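PDB 3TCO: thioredoxin (TrxA-1) from Sulfolobus solfataricus, which probably reduces disulfide bonds in other proteins by thiol-disulfide exchange, through a redox-active cysteine pair at the start of a helix. Local coordinates for residues A[4-9]-A[56-61]; A[24-29]-A[78-83]; A[34-39]-A[74-79]; A[40-45]-A[95-100]. One frame throughout, in Å; residues are numbered along the deposited sequence.

Contact 1: residues A[4-9]-A[56-61]; sequences DVTLVL and FGRLNV. With EDO (1,2-ethanediol), chain D.
L7 and V8 pair in parallel with G57 and R58, which adds an edge strand to the central sheet of the thioredoxin fold. Three backbone bonds define the register: L7 N to F56 O (2.9 Å), R58 N to L7 O (2.8 Å) and L9 N to R58 O (2.9 Å). Beside them the R58 side chain reaches back across T6. Its bend at chi3 (-67°) turns NE toward the threonine, and NE donates to T6 OG1 at 3.0 Å with an N-H...O angle of 152°, the oxygen lying close to the guanidinium plane. T6 OG1 in turn donates to the syn side of D4 OD1 (2.6 Å), which also accepts from T6 N in an Asx turn, so that D4 fixes the hydroxyl that receives R58. The D4 carboxylate itself stays beyond salt-bridge range of R58, at 4.4 Å from OD2 to NH2 and well out of the guanidinium plane. V8 CG2 packs obliquely on R58 NH2 at 3.6 Å. On the other face L9 CD1 covers G57 CA at 3.8 Å, taking up the room that a side chain at G57 would need. L7 and L9 also pack on V17 of helix 14-20, while F56 meets Y43 of helix 34-49 edge-to-face, and strand 55-60 continues the sheet by backbone bonds to L25 and D27.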
loop_
_atom_site.group_PDB
_atom_site.type_symbol
_atom_site.label_atom_id
_atom_site.label_comp_id
_atom_site.label_asym_id
_atom_site.label_seq_id
_atom_site.Cartn_x
_atom_site.Cartn_y
_atom_site.Cartn_z
ATOM N N ASP A 4 -7.118 -0.856 -13.304
ATOM C CA ASP A 4 -6.393 -1.164 -12.073
ATOM C C ASP A 4 -4.889 -1.188 -12.308
ATOM O O ASP A 4 -4.368 -2.073 -12.990
ATOM C CB ASP A 4 -6.845 -2.525 -11.526
ATOM C CG ASP A 4 -6.243 -2.834 -10.171
ATOM O OD1 ASP A 4 -5.461 -2.002 -9.675
ATOM O OD2 ASP A 4 -6.553 -3.902 -9.597
ATOM N N VAL A 5 -4.189 -0.213 -11.744
ATOM C CA VAL A 5 -2.748 -0.130 -11.903
ATOM C C VAL A 5 -2.005 -0.525 -10.635
ATOM O O VAL A 5 -0.791 -0.320 -10.532
ATOM C CB VAL A 5 -2.325 1.285 -12.331
ATOM C CG1 VAL A 5 -2.979 1.623 -13.665
ATOM C CG2 VAL A 5 -2.732 2.308 -11.256
ATOM N N THR A 6 -2.727 -1.090 -9.672
ATOM C CA THR A 6 -2.105 -1.538 -8.433
ATOM C C THR A 6 -1.342 -2.816 -8.732
ATOM O O THR A 6 -1.628 -3.512 -9.707
ATOM C CB THR A 6 -3.136 -1.799 -7.322
ATOM O OG1 THR A 6 -4.015 -2.866 -7.709
ATOM C CG2 THR A 6 -3.936 -0.532 -7.059
ATOM N N LEU A 7 -0.375 -3.124 -7.876
ATOM C CA LEU A 7 0.491 -4.280 -8.066
ATOM C C LEU A 7 0.468 -5.259 -6.908
ATOM O O LEU A 7 0.692 -4.878 -5.756
ATOM C CB LEU A 7 1.938 -3.795 -8.264
ATOM C CG LEU A 7 3.066 -4.838 -8.214
ATOM C CD1 LEU A 7 3.041 -5.681 -9.465
ATOM C CD2 LEU A 7 4.410 -4.137 -8.087
ATOM N N VAL A 8 0.225 -6.526 -7.220
ATOM C CA VAL A 8 0.234 -7.562 -6.198
ATOM C C VAL A 8 1.675 -7.792 -5.708
ATOM O O VAL A 8 2.602 -7.976 -6.500
ATOM C CB VAL A 8 -0.315 -8.899 -6.753
ATOM C CG1 VAL A 8 -0.145 -10.000 -5.710
ATOM C CG2 VAL A 8 -1.799 -8.751 -7.126
ATOM N N LEU A 9 1.857 -7.777 -4.399
ATOM C CA LEU A 9 3.165 -7.998 -3.808
ATOM C C LEU A 9 3.164 -9.255 -2.962
ATOM O O LEU A 9 2.176 -9.539 -2.276
ATOM C CB LEU A 9 3.545 -6.830 -2.898
ATOM C CG LEU A 9 3.805 -5.466 -3.551
ATOM C CD1 LEU A 9 3.999 -4.375 -2.495
ATOM C CD2 LEU A 9 5.023 -5.598 -4.441
ATOM N N PHE A 56 1.717 1.421 -6.327
ATOM C CA PHE A 56 0.670 1.170 -5.352
ATOM C C PHE A 56 0.489 -0.338 -5.220
ATOM O O PHE A 56 -0.324 -0.954 -5.908
ATOM C CB PHE A 56 -0.644 1.841 -5.779
ATOM C CG PHE A 56 -0.634 3.351 -5.616
ATOM C CD1 PHE A 56 0.210 4.141 -6.387
ATOM C CD2 PHE A 56 -1.461 3.972 -4.684
ATOM C CE1 PHE A 56 0.236 5.531 -6.235
ATOM C CE2 PHE A 56 -1.445 5.370 -4.523
ATOM C CZ PHE A 56 -0.598 6.148 -5.297
ATOM N N GLY A 57 1.265 -0.914 -4.316
ATOM C CA GLY A 57 1.206 -2.341 -4.097
ATOM C C GLY A 57 0.060 -2.741 -3.191
ATOM O O GLY A 57 -0.524 -1.912 -2.493
ATOM N N ARG A 58 -0.251 -4.032 -3.226
ATOM C CA ARG A 58 -1.299 -4.609 -2.404
ATOM C C ARG A 58 -0.715 -5.889 -1.851
ATOM O O ARG A 58 -0.144 -6.695 -2.593
ATOM C CB ARG A 58 -2.550 -4.929 -3.236
ATOM C CG ARG A 58 -3.236 -3.693 -3.798
ATOM C CD ARG A 58 -4.604 -4.010 -4.391
ATOM N NE ARG A 58 -4.545 -4.850 -5.581
ATOM C CZ ARG A 58 -4.913 -6.129 -5.606
ATOM N NH1 ARG A 58 -5.359 -6.715 -4.502
ATOM N NH2 ARG A 58 -4.864 -6.812 -6.744
ATOM N N LEU A 59 -0.820 -6.051 -0.541
ATOM C CA LEU A 59 -0.311 -7.249 0.108
ATOM C C LEU A 59 -1.487 -7.906 0.830
ATOM O O LEU A 59 -2.036 -7.340 1.775
ATOM C CB LEU A 59 0.772 -6.887 1.125
ATOM C CG LEU A 59 1.520 -8.026 1.835
ATOM C CD1 LEU A 59 2.763 -8.462 1.042
ATOM C CD2 LEU A 59 1.938 -7.524 3.213
ATOM N N ASN A 60 -1.907 -9.066 0.354
ATOM C CA ASN A 60 -2.987 -9.758 1.037
ATOM C C ASN A 60 -2.323 -10.379 2.266
ATOM O O ASN A 60 -1.404 -11.192 2.143
ATOM C CB ASN A 60 -3.597 -10.826 0.149
ATOM C CG ASN A 60 -4.711 -11.564 0.839
ATOM O OD1 ASN A 60 -4.483 -12.221 1.852
ATOM N ND2 ASN A 60 -5.926 -11.449 0.305
ATOM N N VAL A 61 -2.765 -9.974 3.450
ATOM C CA VAL A 61 -2.146 -10.462 4.674
ATOM C C VAL A 61 -2.267 -11.955 4.937
ATOM O O VAL A 61 -1.381 -12.525 5.549
ATOM C CB VAL A 61 -2.637 -9.683 5.936
ATOM C CG1 VAL A 61 -2.259 -8.198 5.815
ATOM C CG2 VAL A 61 -4.133 -9.838 6.121
HETATM C C1 EDO D . 3.158 0.007 -11.427
HETATM O O1 EDO D . 3.612 0.915 -12.434
HETATM C C2 EDO D . 2.110 -0.933 -12.028
HETATM O O2 EDO D . 1.023 -0.168 -12.556
HETATM O O HOH W 1 -3.751 -5.588 -9.660
HETATM O O HOH W 2 0.827 1.317 -9.030
HETATM O O HOH W 3 -0.648 -10.003 -2.107
#

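Contact 2: residues A[24-29]-A[78-83]; sequences VLVDCW and TTLIFV. With EDO (1,2-ethanediol), chain E.
V24, V26 and C28 face F82, L80 and T78 as the hydrogen-bonded pairs of an antiparallel ladder, with L25-I81 and D27-T79 as the non-hydrogen-bonded pairs between them. The backbone bonds are short from F82 N to V24 O (2.8 Å, angle 163°) and from C28 N to T78 O (2.8 Å), but weak from T78 N back to C28 O, at 3.4 Å. Apolar contacts are richest on the V24-V26-C28 face. V26 CB meets L80 CB at 4.0 Å, and C28 SG, anti to its own carbonyl carbon (chi1 -60°), touches L80 CD1 at the same 4.0 Å. V26 CG2 approaches F82 CE1 obliquely at 3.9 Å, while V24 O lies at the edge of that ring. The ring also meets Y71 edge-to-face and packs on I18, so an alanine here would probably open a gap beside V26 and leave Y71 without its aromatic mate. On the opposite face L25 CG lies 4.4 Å from I81 CG1, and both side chains touch helix 97-107. Among the polar groups, T78 OG1 and T79 OG1 are satisfied by N75 and Y39, whereas buried D27 OD1 has no partner in the model and OD2 lies close to E40. D27 lies near the cysteine pair without touching it, consistent with the buried aspartate of other thioredoxins. The ladder thus buries one carboxylate oxygen, partnerless, in an apolar, backbone-bonded core.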
loop_
_atom_site.group_PDB
_atom_site.type_symbol
_atom_site.label_atom_id
_atom_site.label_comp_id
_atom_site.label_asym_id
_atom_site.label_seq_id
_atom_site.Cartn_x
_atom_site.Cartn_y
_atom_site.Cartn_z
ATOM N N VAL A 24 6.756 3.818 -2.824
ATOM C CA VAL A 24 5.969 2.600 -2.921
ATOM C C VAL A 24 5.007 2.520 -1.744
ATOM O O VAL A 24 5.419 2.638 -0.585
ATOM C CB VAL A 24 6.857 1.334 -2.897
ATOM C CG1 VAL A 24 5.978 0.084 -3.028
ATOM C CG2 VAL A 24 7.878 1.365 -4.052
ATOM N N LEU A 25 3.725 2.351 -2.050
ATOM C CA LEU A 25 2.698 2.221 -1.021
ATOM C C LEU A 25 2.263 0.769 -1.012
ATOM O O LEU A 25 2.310 0.094 -2.040
ATOM C CB LEU A 25 1.489 3.125 -1.312
ATOM C CG LEU A 25 1.751 4.634 -1.245
ATOM C CD1 LEU A 25 2.231 5.136 -2.609
ATOM C CD2 LEU A 25 0.465 5.351 -0.855
ATOM N N VAL A 26 1.837 0.288 0.147
ATOM C CA VAL A 26 1.416 -1.101 0.255
ATOM C C VAL A 26 0.118 -1.205 1.037
ATOM O O VAL A 26 0.106 -1.006 2.249
ATOM C CB VAL A 26 2.491 -1.970 0.975
ATOM C CG1 VAL A 26 2.072 -3.446 0.935
ATOM C CG2 VAL A 26 3.855 -1.786 0.322
ATOM N N ASP A 27 -0.972 -1.491 0.333
ATOM C CA ASP A 27 -2.281 -1.640 0.963
ATOM C C ASP A 27 -2.361 -3.089 1.472
ATOM O O ASP A 27 -2.430 -4.025 0.687
ATOM C CB ASP A 27 -3.394 -1.346 -0.061
ATOM C CG ASP A 27 -4.789 -1.748 0.434
ATOM O OD1 ASP A 27 -5.004 -1.883 1.652
ATOM O OD2 ASP A 27 -5.680 -1.916 -0.413
ATOM N N CYS A 28 -2.275 -3.254 2.787
ATOM C CA CYS A 28 -2.350 -4.572 3.416
ATOM C C CYS A 28 -3.844 -4.835 3.631
ATOM O O CYS A 28 -4.522 -4.101 4.360
ATOM C CB CYS A 28 -1.572 -4.542 4.728
ATOM S SG CYS A 28 0.207 -4.128 4.485
ATOM N N TRP A 29 -4.358 -5.880 2.986
ATOM C CA TRP A 29 -5.787 -6.176 3.038
ATOM C C TRP A 29 -6.119 -7.665 3.104
ATOM O O TRP A 29 -5.237 -8.514 3.120
ATOM C CB TRP A 29 -6.442 -5.629 1.776
ATOM C CG TRP A 29 -5.966 -6.392 0.557
ATOM C CD1 TRP A 29 -4.710 -6.375 0.022
ATOM C CD2 TRP A 29 -6.714 -7.348 -0.208
ATOM N NE1 TRP A 29 -4.624 -7.266 -1.024
ATOM C CE2 TRP A 29 -5.839 -7.877 -1.188
ATOM C CE3 TRP A 29 -8.034 -7.813 -0.159
ATOM C CZ2 TRP A 29 -6.242 -8.848 -2.114
ATOM C CZ3 TRP A 29 -8.439 -8.781 -1.079
ATOM C CH2 TRP A 29 -7.541 -9.288 -2.046
ATOM N N THR A 78 -4.150 -1.433 6.435
ATOM C CA THR A 78 -2.977 -0.670 6.841
ATOM C C THR A 78 -2.246 -0.347 5.550
ATOM O O THR A 78 -2.082 -1.213 4.691
ATOM C CB THR A 78 -2.004 -1.467 7.731
ATOM O OG1 THR A 78 -2.560 -1.605 9.046
ATOM C CG2 THR A 78 -0.669 -0.736 7.819
ATOM N N THR A 79 -1.811 0.898 5.408
ATOM C CA THR A 79 -1.093 1.294 4.210
ATOM C C THR A 79 0.325 1.696 4.594
ATOM O O THR A 79 0.542 2.749 5.206
ATOM C CB THR A 79 -1.791 2.485 3.516
ATOM O OG1 THR A 79 -3.151 2.139 3.213
ATOM C CG2 THR A 79 -1.093 2.818 2.227
ATOM N N LEU A 80 1.283 0.841 4.255
ATOM C CA LEU A 80 2.689 1.108 4.531
ATOM C C LEU A 80 3.166 2.070 3.457
ATOM O O LEU A 80 2.726 1.975 2.304
ATOM C CB LEU A 80 3.507 -0.178 4.416
ATOM C CG LEU A 80 3.028 -1.365 5.263
ATOM C CD1 LEU A 80 3.871 -2.608 4.925
ATOM C CD2 LEU A 80 3.133 -0.996 6.739
ATOM N N ILE A 81 4.046 2.993 3.829
ATOM C CA ILE A 81 4.594 3.922 2.852
ATOM C C ILE A 81 6.121 3.874 2.889
ATOM O O ILE A 81 6.748 4.098 3.933
ATOM C CB ILE A 81 4.104 5.361 3.093
ATOM C CG1 ILE A 81 2.562 5.376 3.037
ATOM C CG2 ILE A 81 4.713 6.301 2.024
ATOM C CD1 ILE A 81 1.944 6.707 3.246
ATOM N N PHE A 82 6.708 3.564 1.739
ATOM C CA PHE A 82 8.161 3.461 1.617
ATOM C C PHE A 82 8.700 4.519 0.677
ATOM O O PHE A 82 8.155 4.715 -0.406
ATOM C CB PHE A 82 8.564 2.097 1.052
ATOM C CG PHE A 82 8.241 0.936 1.954
ATOM C CD1 PHE A 82 6.986 0.325 1.911
ATOM C CD2 PHE A 82 9.194 0.454 2.845
ATOM C CE1 PHE A 82 6.686 -0.764 2.752
ATOM C CE2 PHE A 82 8.900 -0.635 3.694
ATOM C CZ PHE A 82 7.648 -1.236 3.640
ATOM N N VAL A 83 9.780 5.180 1.084
ATOM C CA VAL A 83 10.418 6.194 0.254
ATOM C C VAL A 83 11.914 5.894 0.266
ATOM O O VAL A 83 12.523 5.765 1.325
ATOM C CB VAL A 83 10.141 7.628 0.787
ATOM C CG1 VAL A 83 10.941 8.669 -0.027
ATOM C CG2 VAL A 83 8.648 7.935 0.688
HETATM C C1 EDO E . 13.967 7.817 3.711
HETATM O O1 EDO E . 14.314 6.776 2.795
HETATM C C2 EDO E . 13.455 9.028 2.928
HETATM O O2 EDO E . 14.477 9.469 2.029
#

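Contact 3: residues A[34-39]-A[74-79]; sequences APCHLY and LNIPTT
C36 and P77 meet at the redox site, where C36 SG lies 3.6 Å from P77 CD. The same sulfur touches I76 CD1 at 3.7 Å, so the residues on both sides of the cis I76-P77 peptide bond pack against it. P35 CB adds to this shell, 3.6 Å from P77 CD. One helical turn on, Y39 CD2 approaches P77 CB obliquely at 3.9 Å, and the tyrosine reaches past the proline to donate from OH to T79 OG1 at 2.7 Å. Y39 CG stands anti to the backbone N (chi1 175°), which sets this root of the ring on the strand side. Further out, T78 OG1 bonds N75 O (2.6 Å), tying the loop before P77 to the start of strand 78-83, and C36 is joined to C33 in a disulfide. A cis-proline facing the CxxC sulfurs is a hallmark of the thioredoxin fold. Here it offers the disulfide an apolar wall of ring and aliphatic carbons, while the tyrosine-threonine hydrogen bond fastens the helix to the strand behind it.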
loop_
_atom_site.group_PDB
_atom_site.type_symbol
_atom_site.label_atom_id
_atom_site.label_comp_id
_atom_site.label_asym_id
_atom_site.label_seq_id
_atom_site.Cartn_x
_atom_site.Cartn_y
_atom_site.Cartn_z
ATOM N N ALA A 34 -14.284 -5.782 6.042
ATOM C CA ALA A 34 -15.249 -4.783 5.588
ATOM C C ALA A 34 -14.611 -3.431 5.251
ATOM O O ALA A 34 -14.812 -2.919 4.152
ATOM C CB ALA A 34 -16.344 -4.594 6.643
ATOM N N PRO A 35 -13.852 -2.834 6.196
ATOM C CA PRO A 35 -13.190 -1.542 5.972
ATOM C C PRO A 35 -12.256 -1.600 4.754
ATOM O O PRO A 35 -12.102 -0.617 4.024
ATOM C CB PRO A 35 -12.404 -1.313 7.264
ATOM C CG PRO A 35 -13.129 -2.122 8.287
ATOM C CD PRO A 35 -13.540 -3.356 7.540
ATOM N N CYS A 36 -11.620 -2.750 4.546
ATOM C CA CYS A 36 -10.714 -2.910 3.408
ATOM C C CYS A 36 -11.482 -2.800 2.110
ATOM O O CYS A 36 -11.037 -2.164 1.156
ATOM C CB CYS A 36 -10.027 -4.279 3.434
ATOM S SG CYS A 36 -9.044 -4.677 4.911
ATOM N N HIS A 37 -12.642 -3.443 2.069
ATOM C CA HIS A 37 -13.466 -3.433 0.878
ATOM C C HIS A 37 -13.895 -2.008 0.522
ATOM O O HIS A 37 -13.964 -1.640 -0.650
ATOM C CB HIS A 37 -14.679 -4.345 1.108
ATOM C CG HIS A 37 -15.649 -4.371 -0.028
ATOM N ND1 HIS A 37 -16.687 -3.468 -0.141
ATOM C CD2 HIS A 37 -15.740 -5.187 -1.107
ATOM C CE1 HIS A 37 -17.377 -3.731 -1.238
ATOM N NE2 HIS A 37 -16.822 -4.768 -1.842
ATOM N N LEU A 38 -14.168 -1.202 1.539
ATOM C CA LEU A 38 -14.579 0.176 1.323
ATOM C C LEU A 38 -13.410 1.069 0.914
ATOM O O LEU A 38 -13.591 2.059 0.209
ATOM C CB LEU A 38 -15.228 0.726 2.589
ATOM C CG LEU A 38 -16.612 0.133 2.880
ATOM C CD1 LEU A 38 -17.129 0.634 4.217
ATOM C CD2 LEU A 38 -17.567 0.521 1.754
ATOM N N TYR A 39 -12.208 0.707 1.351
ATOM C CA TYR A 39 -11.002 1.479 1.021
ATOM C C TYR A 39 -10.440 1.162 -0.382
ATOM O O TYR A 39 -9.879 2.032 -1.055
ATOM C CB TYR A 39 -9.944 1.189 2.093
ATOM C CG TYR A 39 -8.575 1.798 1.881
ATOM C CD1 TYR A 39 -8.425 3.159 1.621
ATOM C CD2 TYR A 39 -7.423 1.019 2.017
ATOM C CE1 TYR A 39 -7.166 3.730 1.510
ATOM C CE2 TYR A 39 -6.149 1.583 1.907
ATOM C CZ TYR A 39 -6.027 2.940 1.657
ATOM O OH TYR A 39 -4.770 3.512 1.592
ATOM N N LEU A 74 -1.069 -5.352 12.600
ATOM C CA LEU A 74 -2.020 -6.025 13.486
ATOM C C LEU A 74 -3.475 -5.755 13.122
ATOM O O LEU A 74 -4.365 -6.550 13.444
ATOM C CB LEU A 74 -1.774 -5.602 14.933
ATOM C CG LEU A 74 -0.389 -5.943 15.492
ATOM C CD1 LEU A 74 -0.290 -5.469 16.938
ATOM C CD2 LEU A 74 -0.151 -7.452 15.406
ATOM N N ASN A 75 -3.711 -4.628 12.461
ATOM C CA ASN A 75 -5.057 -4.248 12.044
ATOM C C ASN A 75 -5.052 -3.908 10.556
ATOM O O ASN A 75 -4.055 -3.428 10.021
ATOM C CB ASN A 75 -5.533 -3.023 12.828
ATOM C CG ASN A 75 -5.818 -3.329 14.287
ATOM O OD1 ASN A 75 -6.909 -3.782 14.638
ATOM N ND2 ASN A 75 -4.831 -3.096 15.140
ATOM N N ILE A 76 -6.158 -4.177 9.880
ATOM C CA ILE A 76 -6.251 -3.839 8.471
ATOM C C ILE A 76 -7.573 -3.111 8.255
ATOM O O ILE A 76 -8.536 -3.318 8.995
ATOM C CB ILE A 76 -6.168 -5.089 7.539
ATOM C CG1 ILE A 76 -7.213 -6.138 7.937
ATOM C CG2 ILE A 76 -4.750 -5.686 7.582
ATOM C CD1 ILE A 76 -7.344 -7.259 6.929
ATOM N N PRO A 77 -7.636 -2.263 7.222
ATOM C CA PRO A 77 -6.475 -2.066 6.348
ATOM C C PRO A 77 -5.356 -1.240 6.960
ATOM O O PRO A 77 -5.572 -0.482 7.903
ATOM C CB PRO A 77 -7.074 -1.391 5.123
ATOM C CG PRO A 77 -8.239 -0.611 5.684
ATOM C CD PRO A 77 -8.829 -1.562 6.707
ATOM N N THR A 78 -4.150 -1.433 6.435
ATOM C CA THR A 78 -2.977 -0.670 6.841
ATOM C C THR A 78 -2.246 -0.347 5.550
ATOM O O THR A 78 -2.082 -1.213 4.691
ATOM C CB THR A 78 -2.004 -1.467 7.731
ATOM O OG1 THR A 78 -2.560 -1.605 9.046
ATOM C CG2 THR A 78 -0.669 -0.736 7.819
ATOM N N THR A 79 -1.811 0.898 5.408
ATOM C CA THR A 79 -1.093 1.294 4.210
ATOM C C THR A 79 0.325 1.696 4.594
ATOM O O THR A 79 0.542 2.749 5.206
ATOM C CB THR A 79 -1.791 2.485 3.516
ATOM O OG1 THR A 79 -3.151 2.139 3.213
ATOM C CG2 THR A 79 -1.093 2.818 2.227
#

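Contact 4: residues A[40-45]-A[95-100]; sequences EPIYKK and VDEDTL
K45 NZ and E97 OE1 are bridged by one water, which accepts from the lysine at 2.6 Å and donates to the carboxylate at 2.7 Å. Direct pairing is absent: K45 NZ and E97 OE2 stand 4.8 Å apart, and the extended lysine chain, its CG anti to the backbone N (chi1 178°), crosses the glutamate at about a right angle, with CD 4.0 Å from OE2. That oxygen also has a long, weak ion pair with K49. Next to these charges I42 crosses the same glutamate, its CG2 lying 3.9 Å from E97 CB and its CD1 3.9 Å from OE1. An alanine in place of E97 would probably leave the bridging water without its acceptor and K45 without the nearby opposite charge, and uncover CD1 of I42. In the thioredoxin fold helices 34-49 and 97-107 lie on one side of the sheet, and here the first turn of the later helix meets the middle of the earlier one. Deeper in, Y43 and L100 join them: L100 CD2 sits 4.1 Å from Y43 CA and 4.2 Å from Y43 CD1, oblique to the ring. Both side chains also touch L25 of strand 23-29.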
loop_
_atom_site.group_PDB
_atom_site.type_symbol
_atom_site.label_atom_id
_atom_site.label_comp_id
_atom_site.label_asym_id
_atom_site.label_seq_id
_atom_site.Cartn_x
_atom_site.Cartn_y
_atom_site.Cartn_z
ATOM N N GLU A 40 -10.613 -0.075 -0.831
ATOM C CA GLU A 40 -10.063 -0.488 -2.115
ATOM C C GLU A 40 -10.286 0.437 -3.321
ATOM O O GLU A 40 -9.327 0.783 -4.013
ATOM C CB GLU A 40 -10.515 -1.913 -2.436
ATOM C CG GLU A 40 -10.109 -2.922 -1.356
ATOM C CD GLU A 40 -8.626 -2.834 -0.965
ATOM O OE1 GLU A 40 -7.766 -3.040 -1.852
ATOM O OE2 GLU A 40 -8.322 -2.558 0.227
ATOM N N PRO A 41 -11.536 0.855 -3.592
ATOM C CA PRO A 41 -11.730 1.740 -4.749
ATOM C C PRO A 41 -11.021 3.096 -4.620
ATOM O O PRO A 41 -10.607 3.696 -5.627
ATOM C CB PRO A 41 -13.258 1.859 -4.840
ATOM C CG PRO A 41 -13.692 1.702 -3.424
ATOM C CD PRO A 41 -12.821 0.557 -2.936
ATOM N N ILE A 42 -10.880 3.582 -3.390
ATOM C CA ILE A 42 -10.197 4.853 -3.144
ATOM C C ILE A 42 -8.699 4.652 -3.405
ATOM O O ILE A 42 -8.049 5.477 -4.051
ATOM C CB ILE A 42 -10.408 5.325 -1.689
ATOM C CG1 ILE A 42 -11.903 5.589 -1.445
ATOM C CG2 ILE A 42 -9.565 6.552 -1.399
ATOM C CD1 ILE A 42 -12.532 6.574 -2.414
ATOM N N TYR A 43 -8.162 3.537 -2.917
ATOM C CA TYR A 43 -6.741 3.228 -3.107
ATOM C C TYR A 43 -6.457 3.080 -4.597
ATOM O O TYR A 43 -5.448 3.571 -5.092
ATOM C CB TYR A 43 -6.369 1.928 -2.396
ATOM C CG TYR A 43 -4.888 1.634 -2.399
ATOM C CD1 TYR A 43 -4.017 2.340 -1.577
ATOM C CD2 TYR A 43 -4.354 0.633 -3.222
ATOM C CE1 TYR A 43 -2.652 2.060 -1.559
ATOM C CE2 TYR A 43 -2.984 0.345 -3.215
ATOM C CZ TYR A 43 -2.143 1.062 -2.378
ATOM O OH TYR A 43 -0.797 0.784 -2.330
ATOM N N LYS A 44 -7.357 2.401 -5.301
ATOM C CA LYS A 44 -7.226 2.200 -6.747
ATOM C C LYS A 44 -7.342 3.514 -7.532
ATOM O O LYS A 44 -6.586 3.762 -8.482
ATOM C CB LYS A 44 -8.298 1.226 -7.222
ATOM C CG LYS A 44 -8.000 -0.210 -6.833
ATOM C CD LYS A 44 -9.172 -1.134 -7.135
ATOM C CE LYS A 44 -8.810 -2.580 -6.845
ATOM N NZ LYS A 44 -9.877 -3.478 -7.353
ATOM N N LYS A 45 -8.292 4.349 -7.125
ATOM C CA LYS A 45 -8.501 5.640 -7.771
ATOM C C LYS A 45 -7.258 6.531 -7.665
ATOM O O LYS A 45 -6.838 7.155 -8.649
ATOM C CB LYS A 45 -9.705 6.347 -7.138
ATOM C CG LYS A 45 -9.971 7.725 -7.726
ATOM C CD LYS A 45 -11.355 8.221 -7.347
ATOM C CE LYS A 45 -11.711 9.491 -8.120
ATOM N NZ LYS A 45 -13.172 9.790 -8.052
ATOM N N VAL A 95 -7.720 5.104 4.578
ATOM C CA VAL A 95 -7.231 6.481 4.525
ATOM C C VAL A 95 -8.125 7.387 3.673
ATOM O O VAL A 95 -8.502 7.033 2.554
ATOM C CB VAL A 95 -5.781 6.563 3.971
ATOM C CG1 VAL A 95 -5.758 6.223 2.511
ATOM C CG2 VAL A 95 -5.228 7.946 4.156
ATOM N N ASP A 96 -8.464 8.554 4.215
ATOM C CA ASP A 96 -9.296 9.513 3.499
ATOM C C ASP A 96 -8.599 9.807 2.173
ATOM O O ASP A 96 -7.377 9.895 2.126
ATOM C CB ASP A 96 -9.422 10.821 4.293
ATOM C CG ASP A 96 -10.202 10.662 5.570
ATOM O OD1 ASP A 96 -10.707 9.547 5.834
ATOM O OD2 ASP A 96 -10.306 11.663 6.314
ATOM N N GLU A 97 -9.359 9.990 1.104
ATOM C CA GLU A 97 -8.723 10.244 -0.184
ATOM C C GLU A 97 -7.827 11.472 -0.149
ATOM O O GLU A 97 -6.730 11.461 -0.717
ATOM C CB GLU A 97 -9.767 10.420 -1.282
ATOM C CG GLU A 97 -9.157 10.506 -2.675
ATOM C CD GLU A 97 -10.193 10.566 -3.784
ATOM O OE1 GLU A 97 -11.331 10.108 -3.564
ATOM O OE2 GLU A 97 -9.856 11.047 -4.884
ATOM N N ASP A 98 -8.282 12.538 0.505
ATOM C CA ASP A 98 -7.468 13.740 0.545
ATOM C C ASP A 98 -6.148 13.455 1.260
ATOM O O ASP A 98 -5.092 13.854 0.790
ATOM C CB ASP A 98 -8.246 14.920 1.182
ATOM C CG ASP A 98 -8.724 14.639 2.602
ATOM O OD1 ASP A 98 -8.858 13.461 2.991
ATOM O OD2 ASP A 98 -8.992 15.621 3.330
ATOM N N THR A 99 -6.200 12.728 2.368
ATOM C CA THR A 99 -4.982 12.386 3.093
ATOM C C THR A 99 -4.043 11.523 2.241
ATOM O O THR A 99 -2.828 11.722 2.243
ATOM C CB THR A 99 -5.313 11.633 4.393
ATOM O OG1 THR A 99 -6.112 12.479 5.230
ATOM C CG2 THR A 99 -4.029 11.255 5.142
ATOM N N LEU A 100 -4.608 10.571 1.508
ATOM C CA LEU A 100 -3.804 9.692 0.667
ATOM C C LEU A 100 -3.113 10.458 -0.481
ATOM O O LEU A 100 -1.918 10.265 -0.744
ATOM C CB LEU A 100 -4.691 8.568 0.114
ATOM C CG LEU A 100 -4.006 7.442 -0.665
ATOM C CD1 LEU A 100 -2.925 6.802 0.205
ATOM C CD2 LEU A 100 -5.057 6.412 -1.098
HETATM O O HOH W 4 -13.238 10.297 -5.462
#

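Contact 2 is the core, all its touching residues buried, and it joins two inner strands of the sheet, 23-29 and 78-83, by backbone bonds and apolar packing. Contact 1 extends the same sheet through strand 55-60, yet its outer side carries an exposed aspartate and a partly exposed arginine and threonine. Contacts 3 and 4 share helix 34-49. Contact 3, which shares T78 and T79 with contact 2, holds C36, a buried cysteine of the disulfide, by packing, with one hydroxyl bond alongside. Contact 4, partly exposed, has no direct hydrogen bond across it: a water bridges the charges, isoleucine packs on glutamate, and leucine meets tyrosine deeper in. Its Y43 hydroxyl lies near G57 O of contact 1.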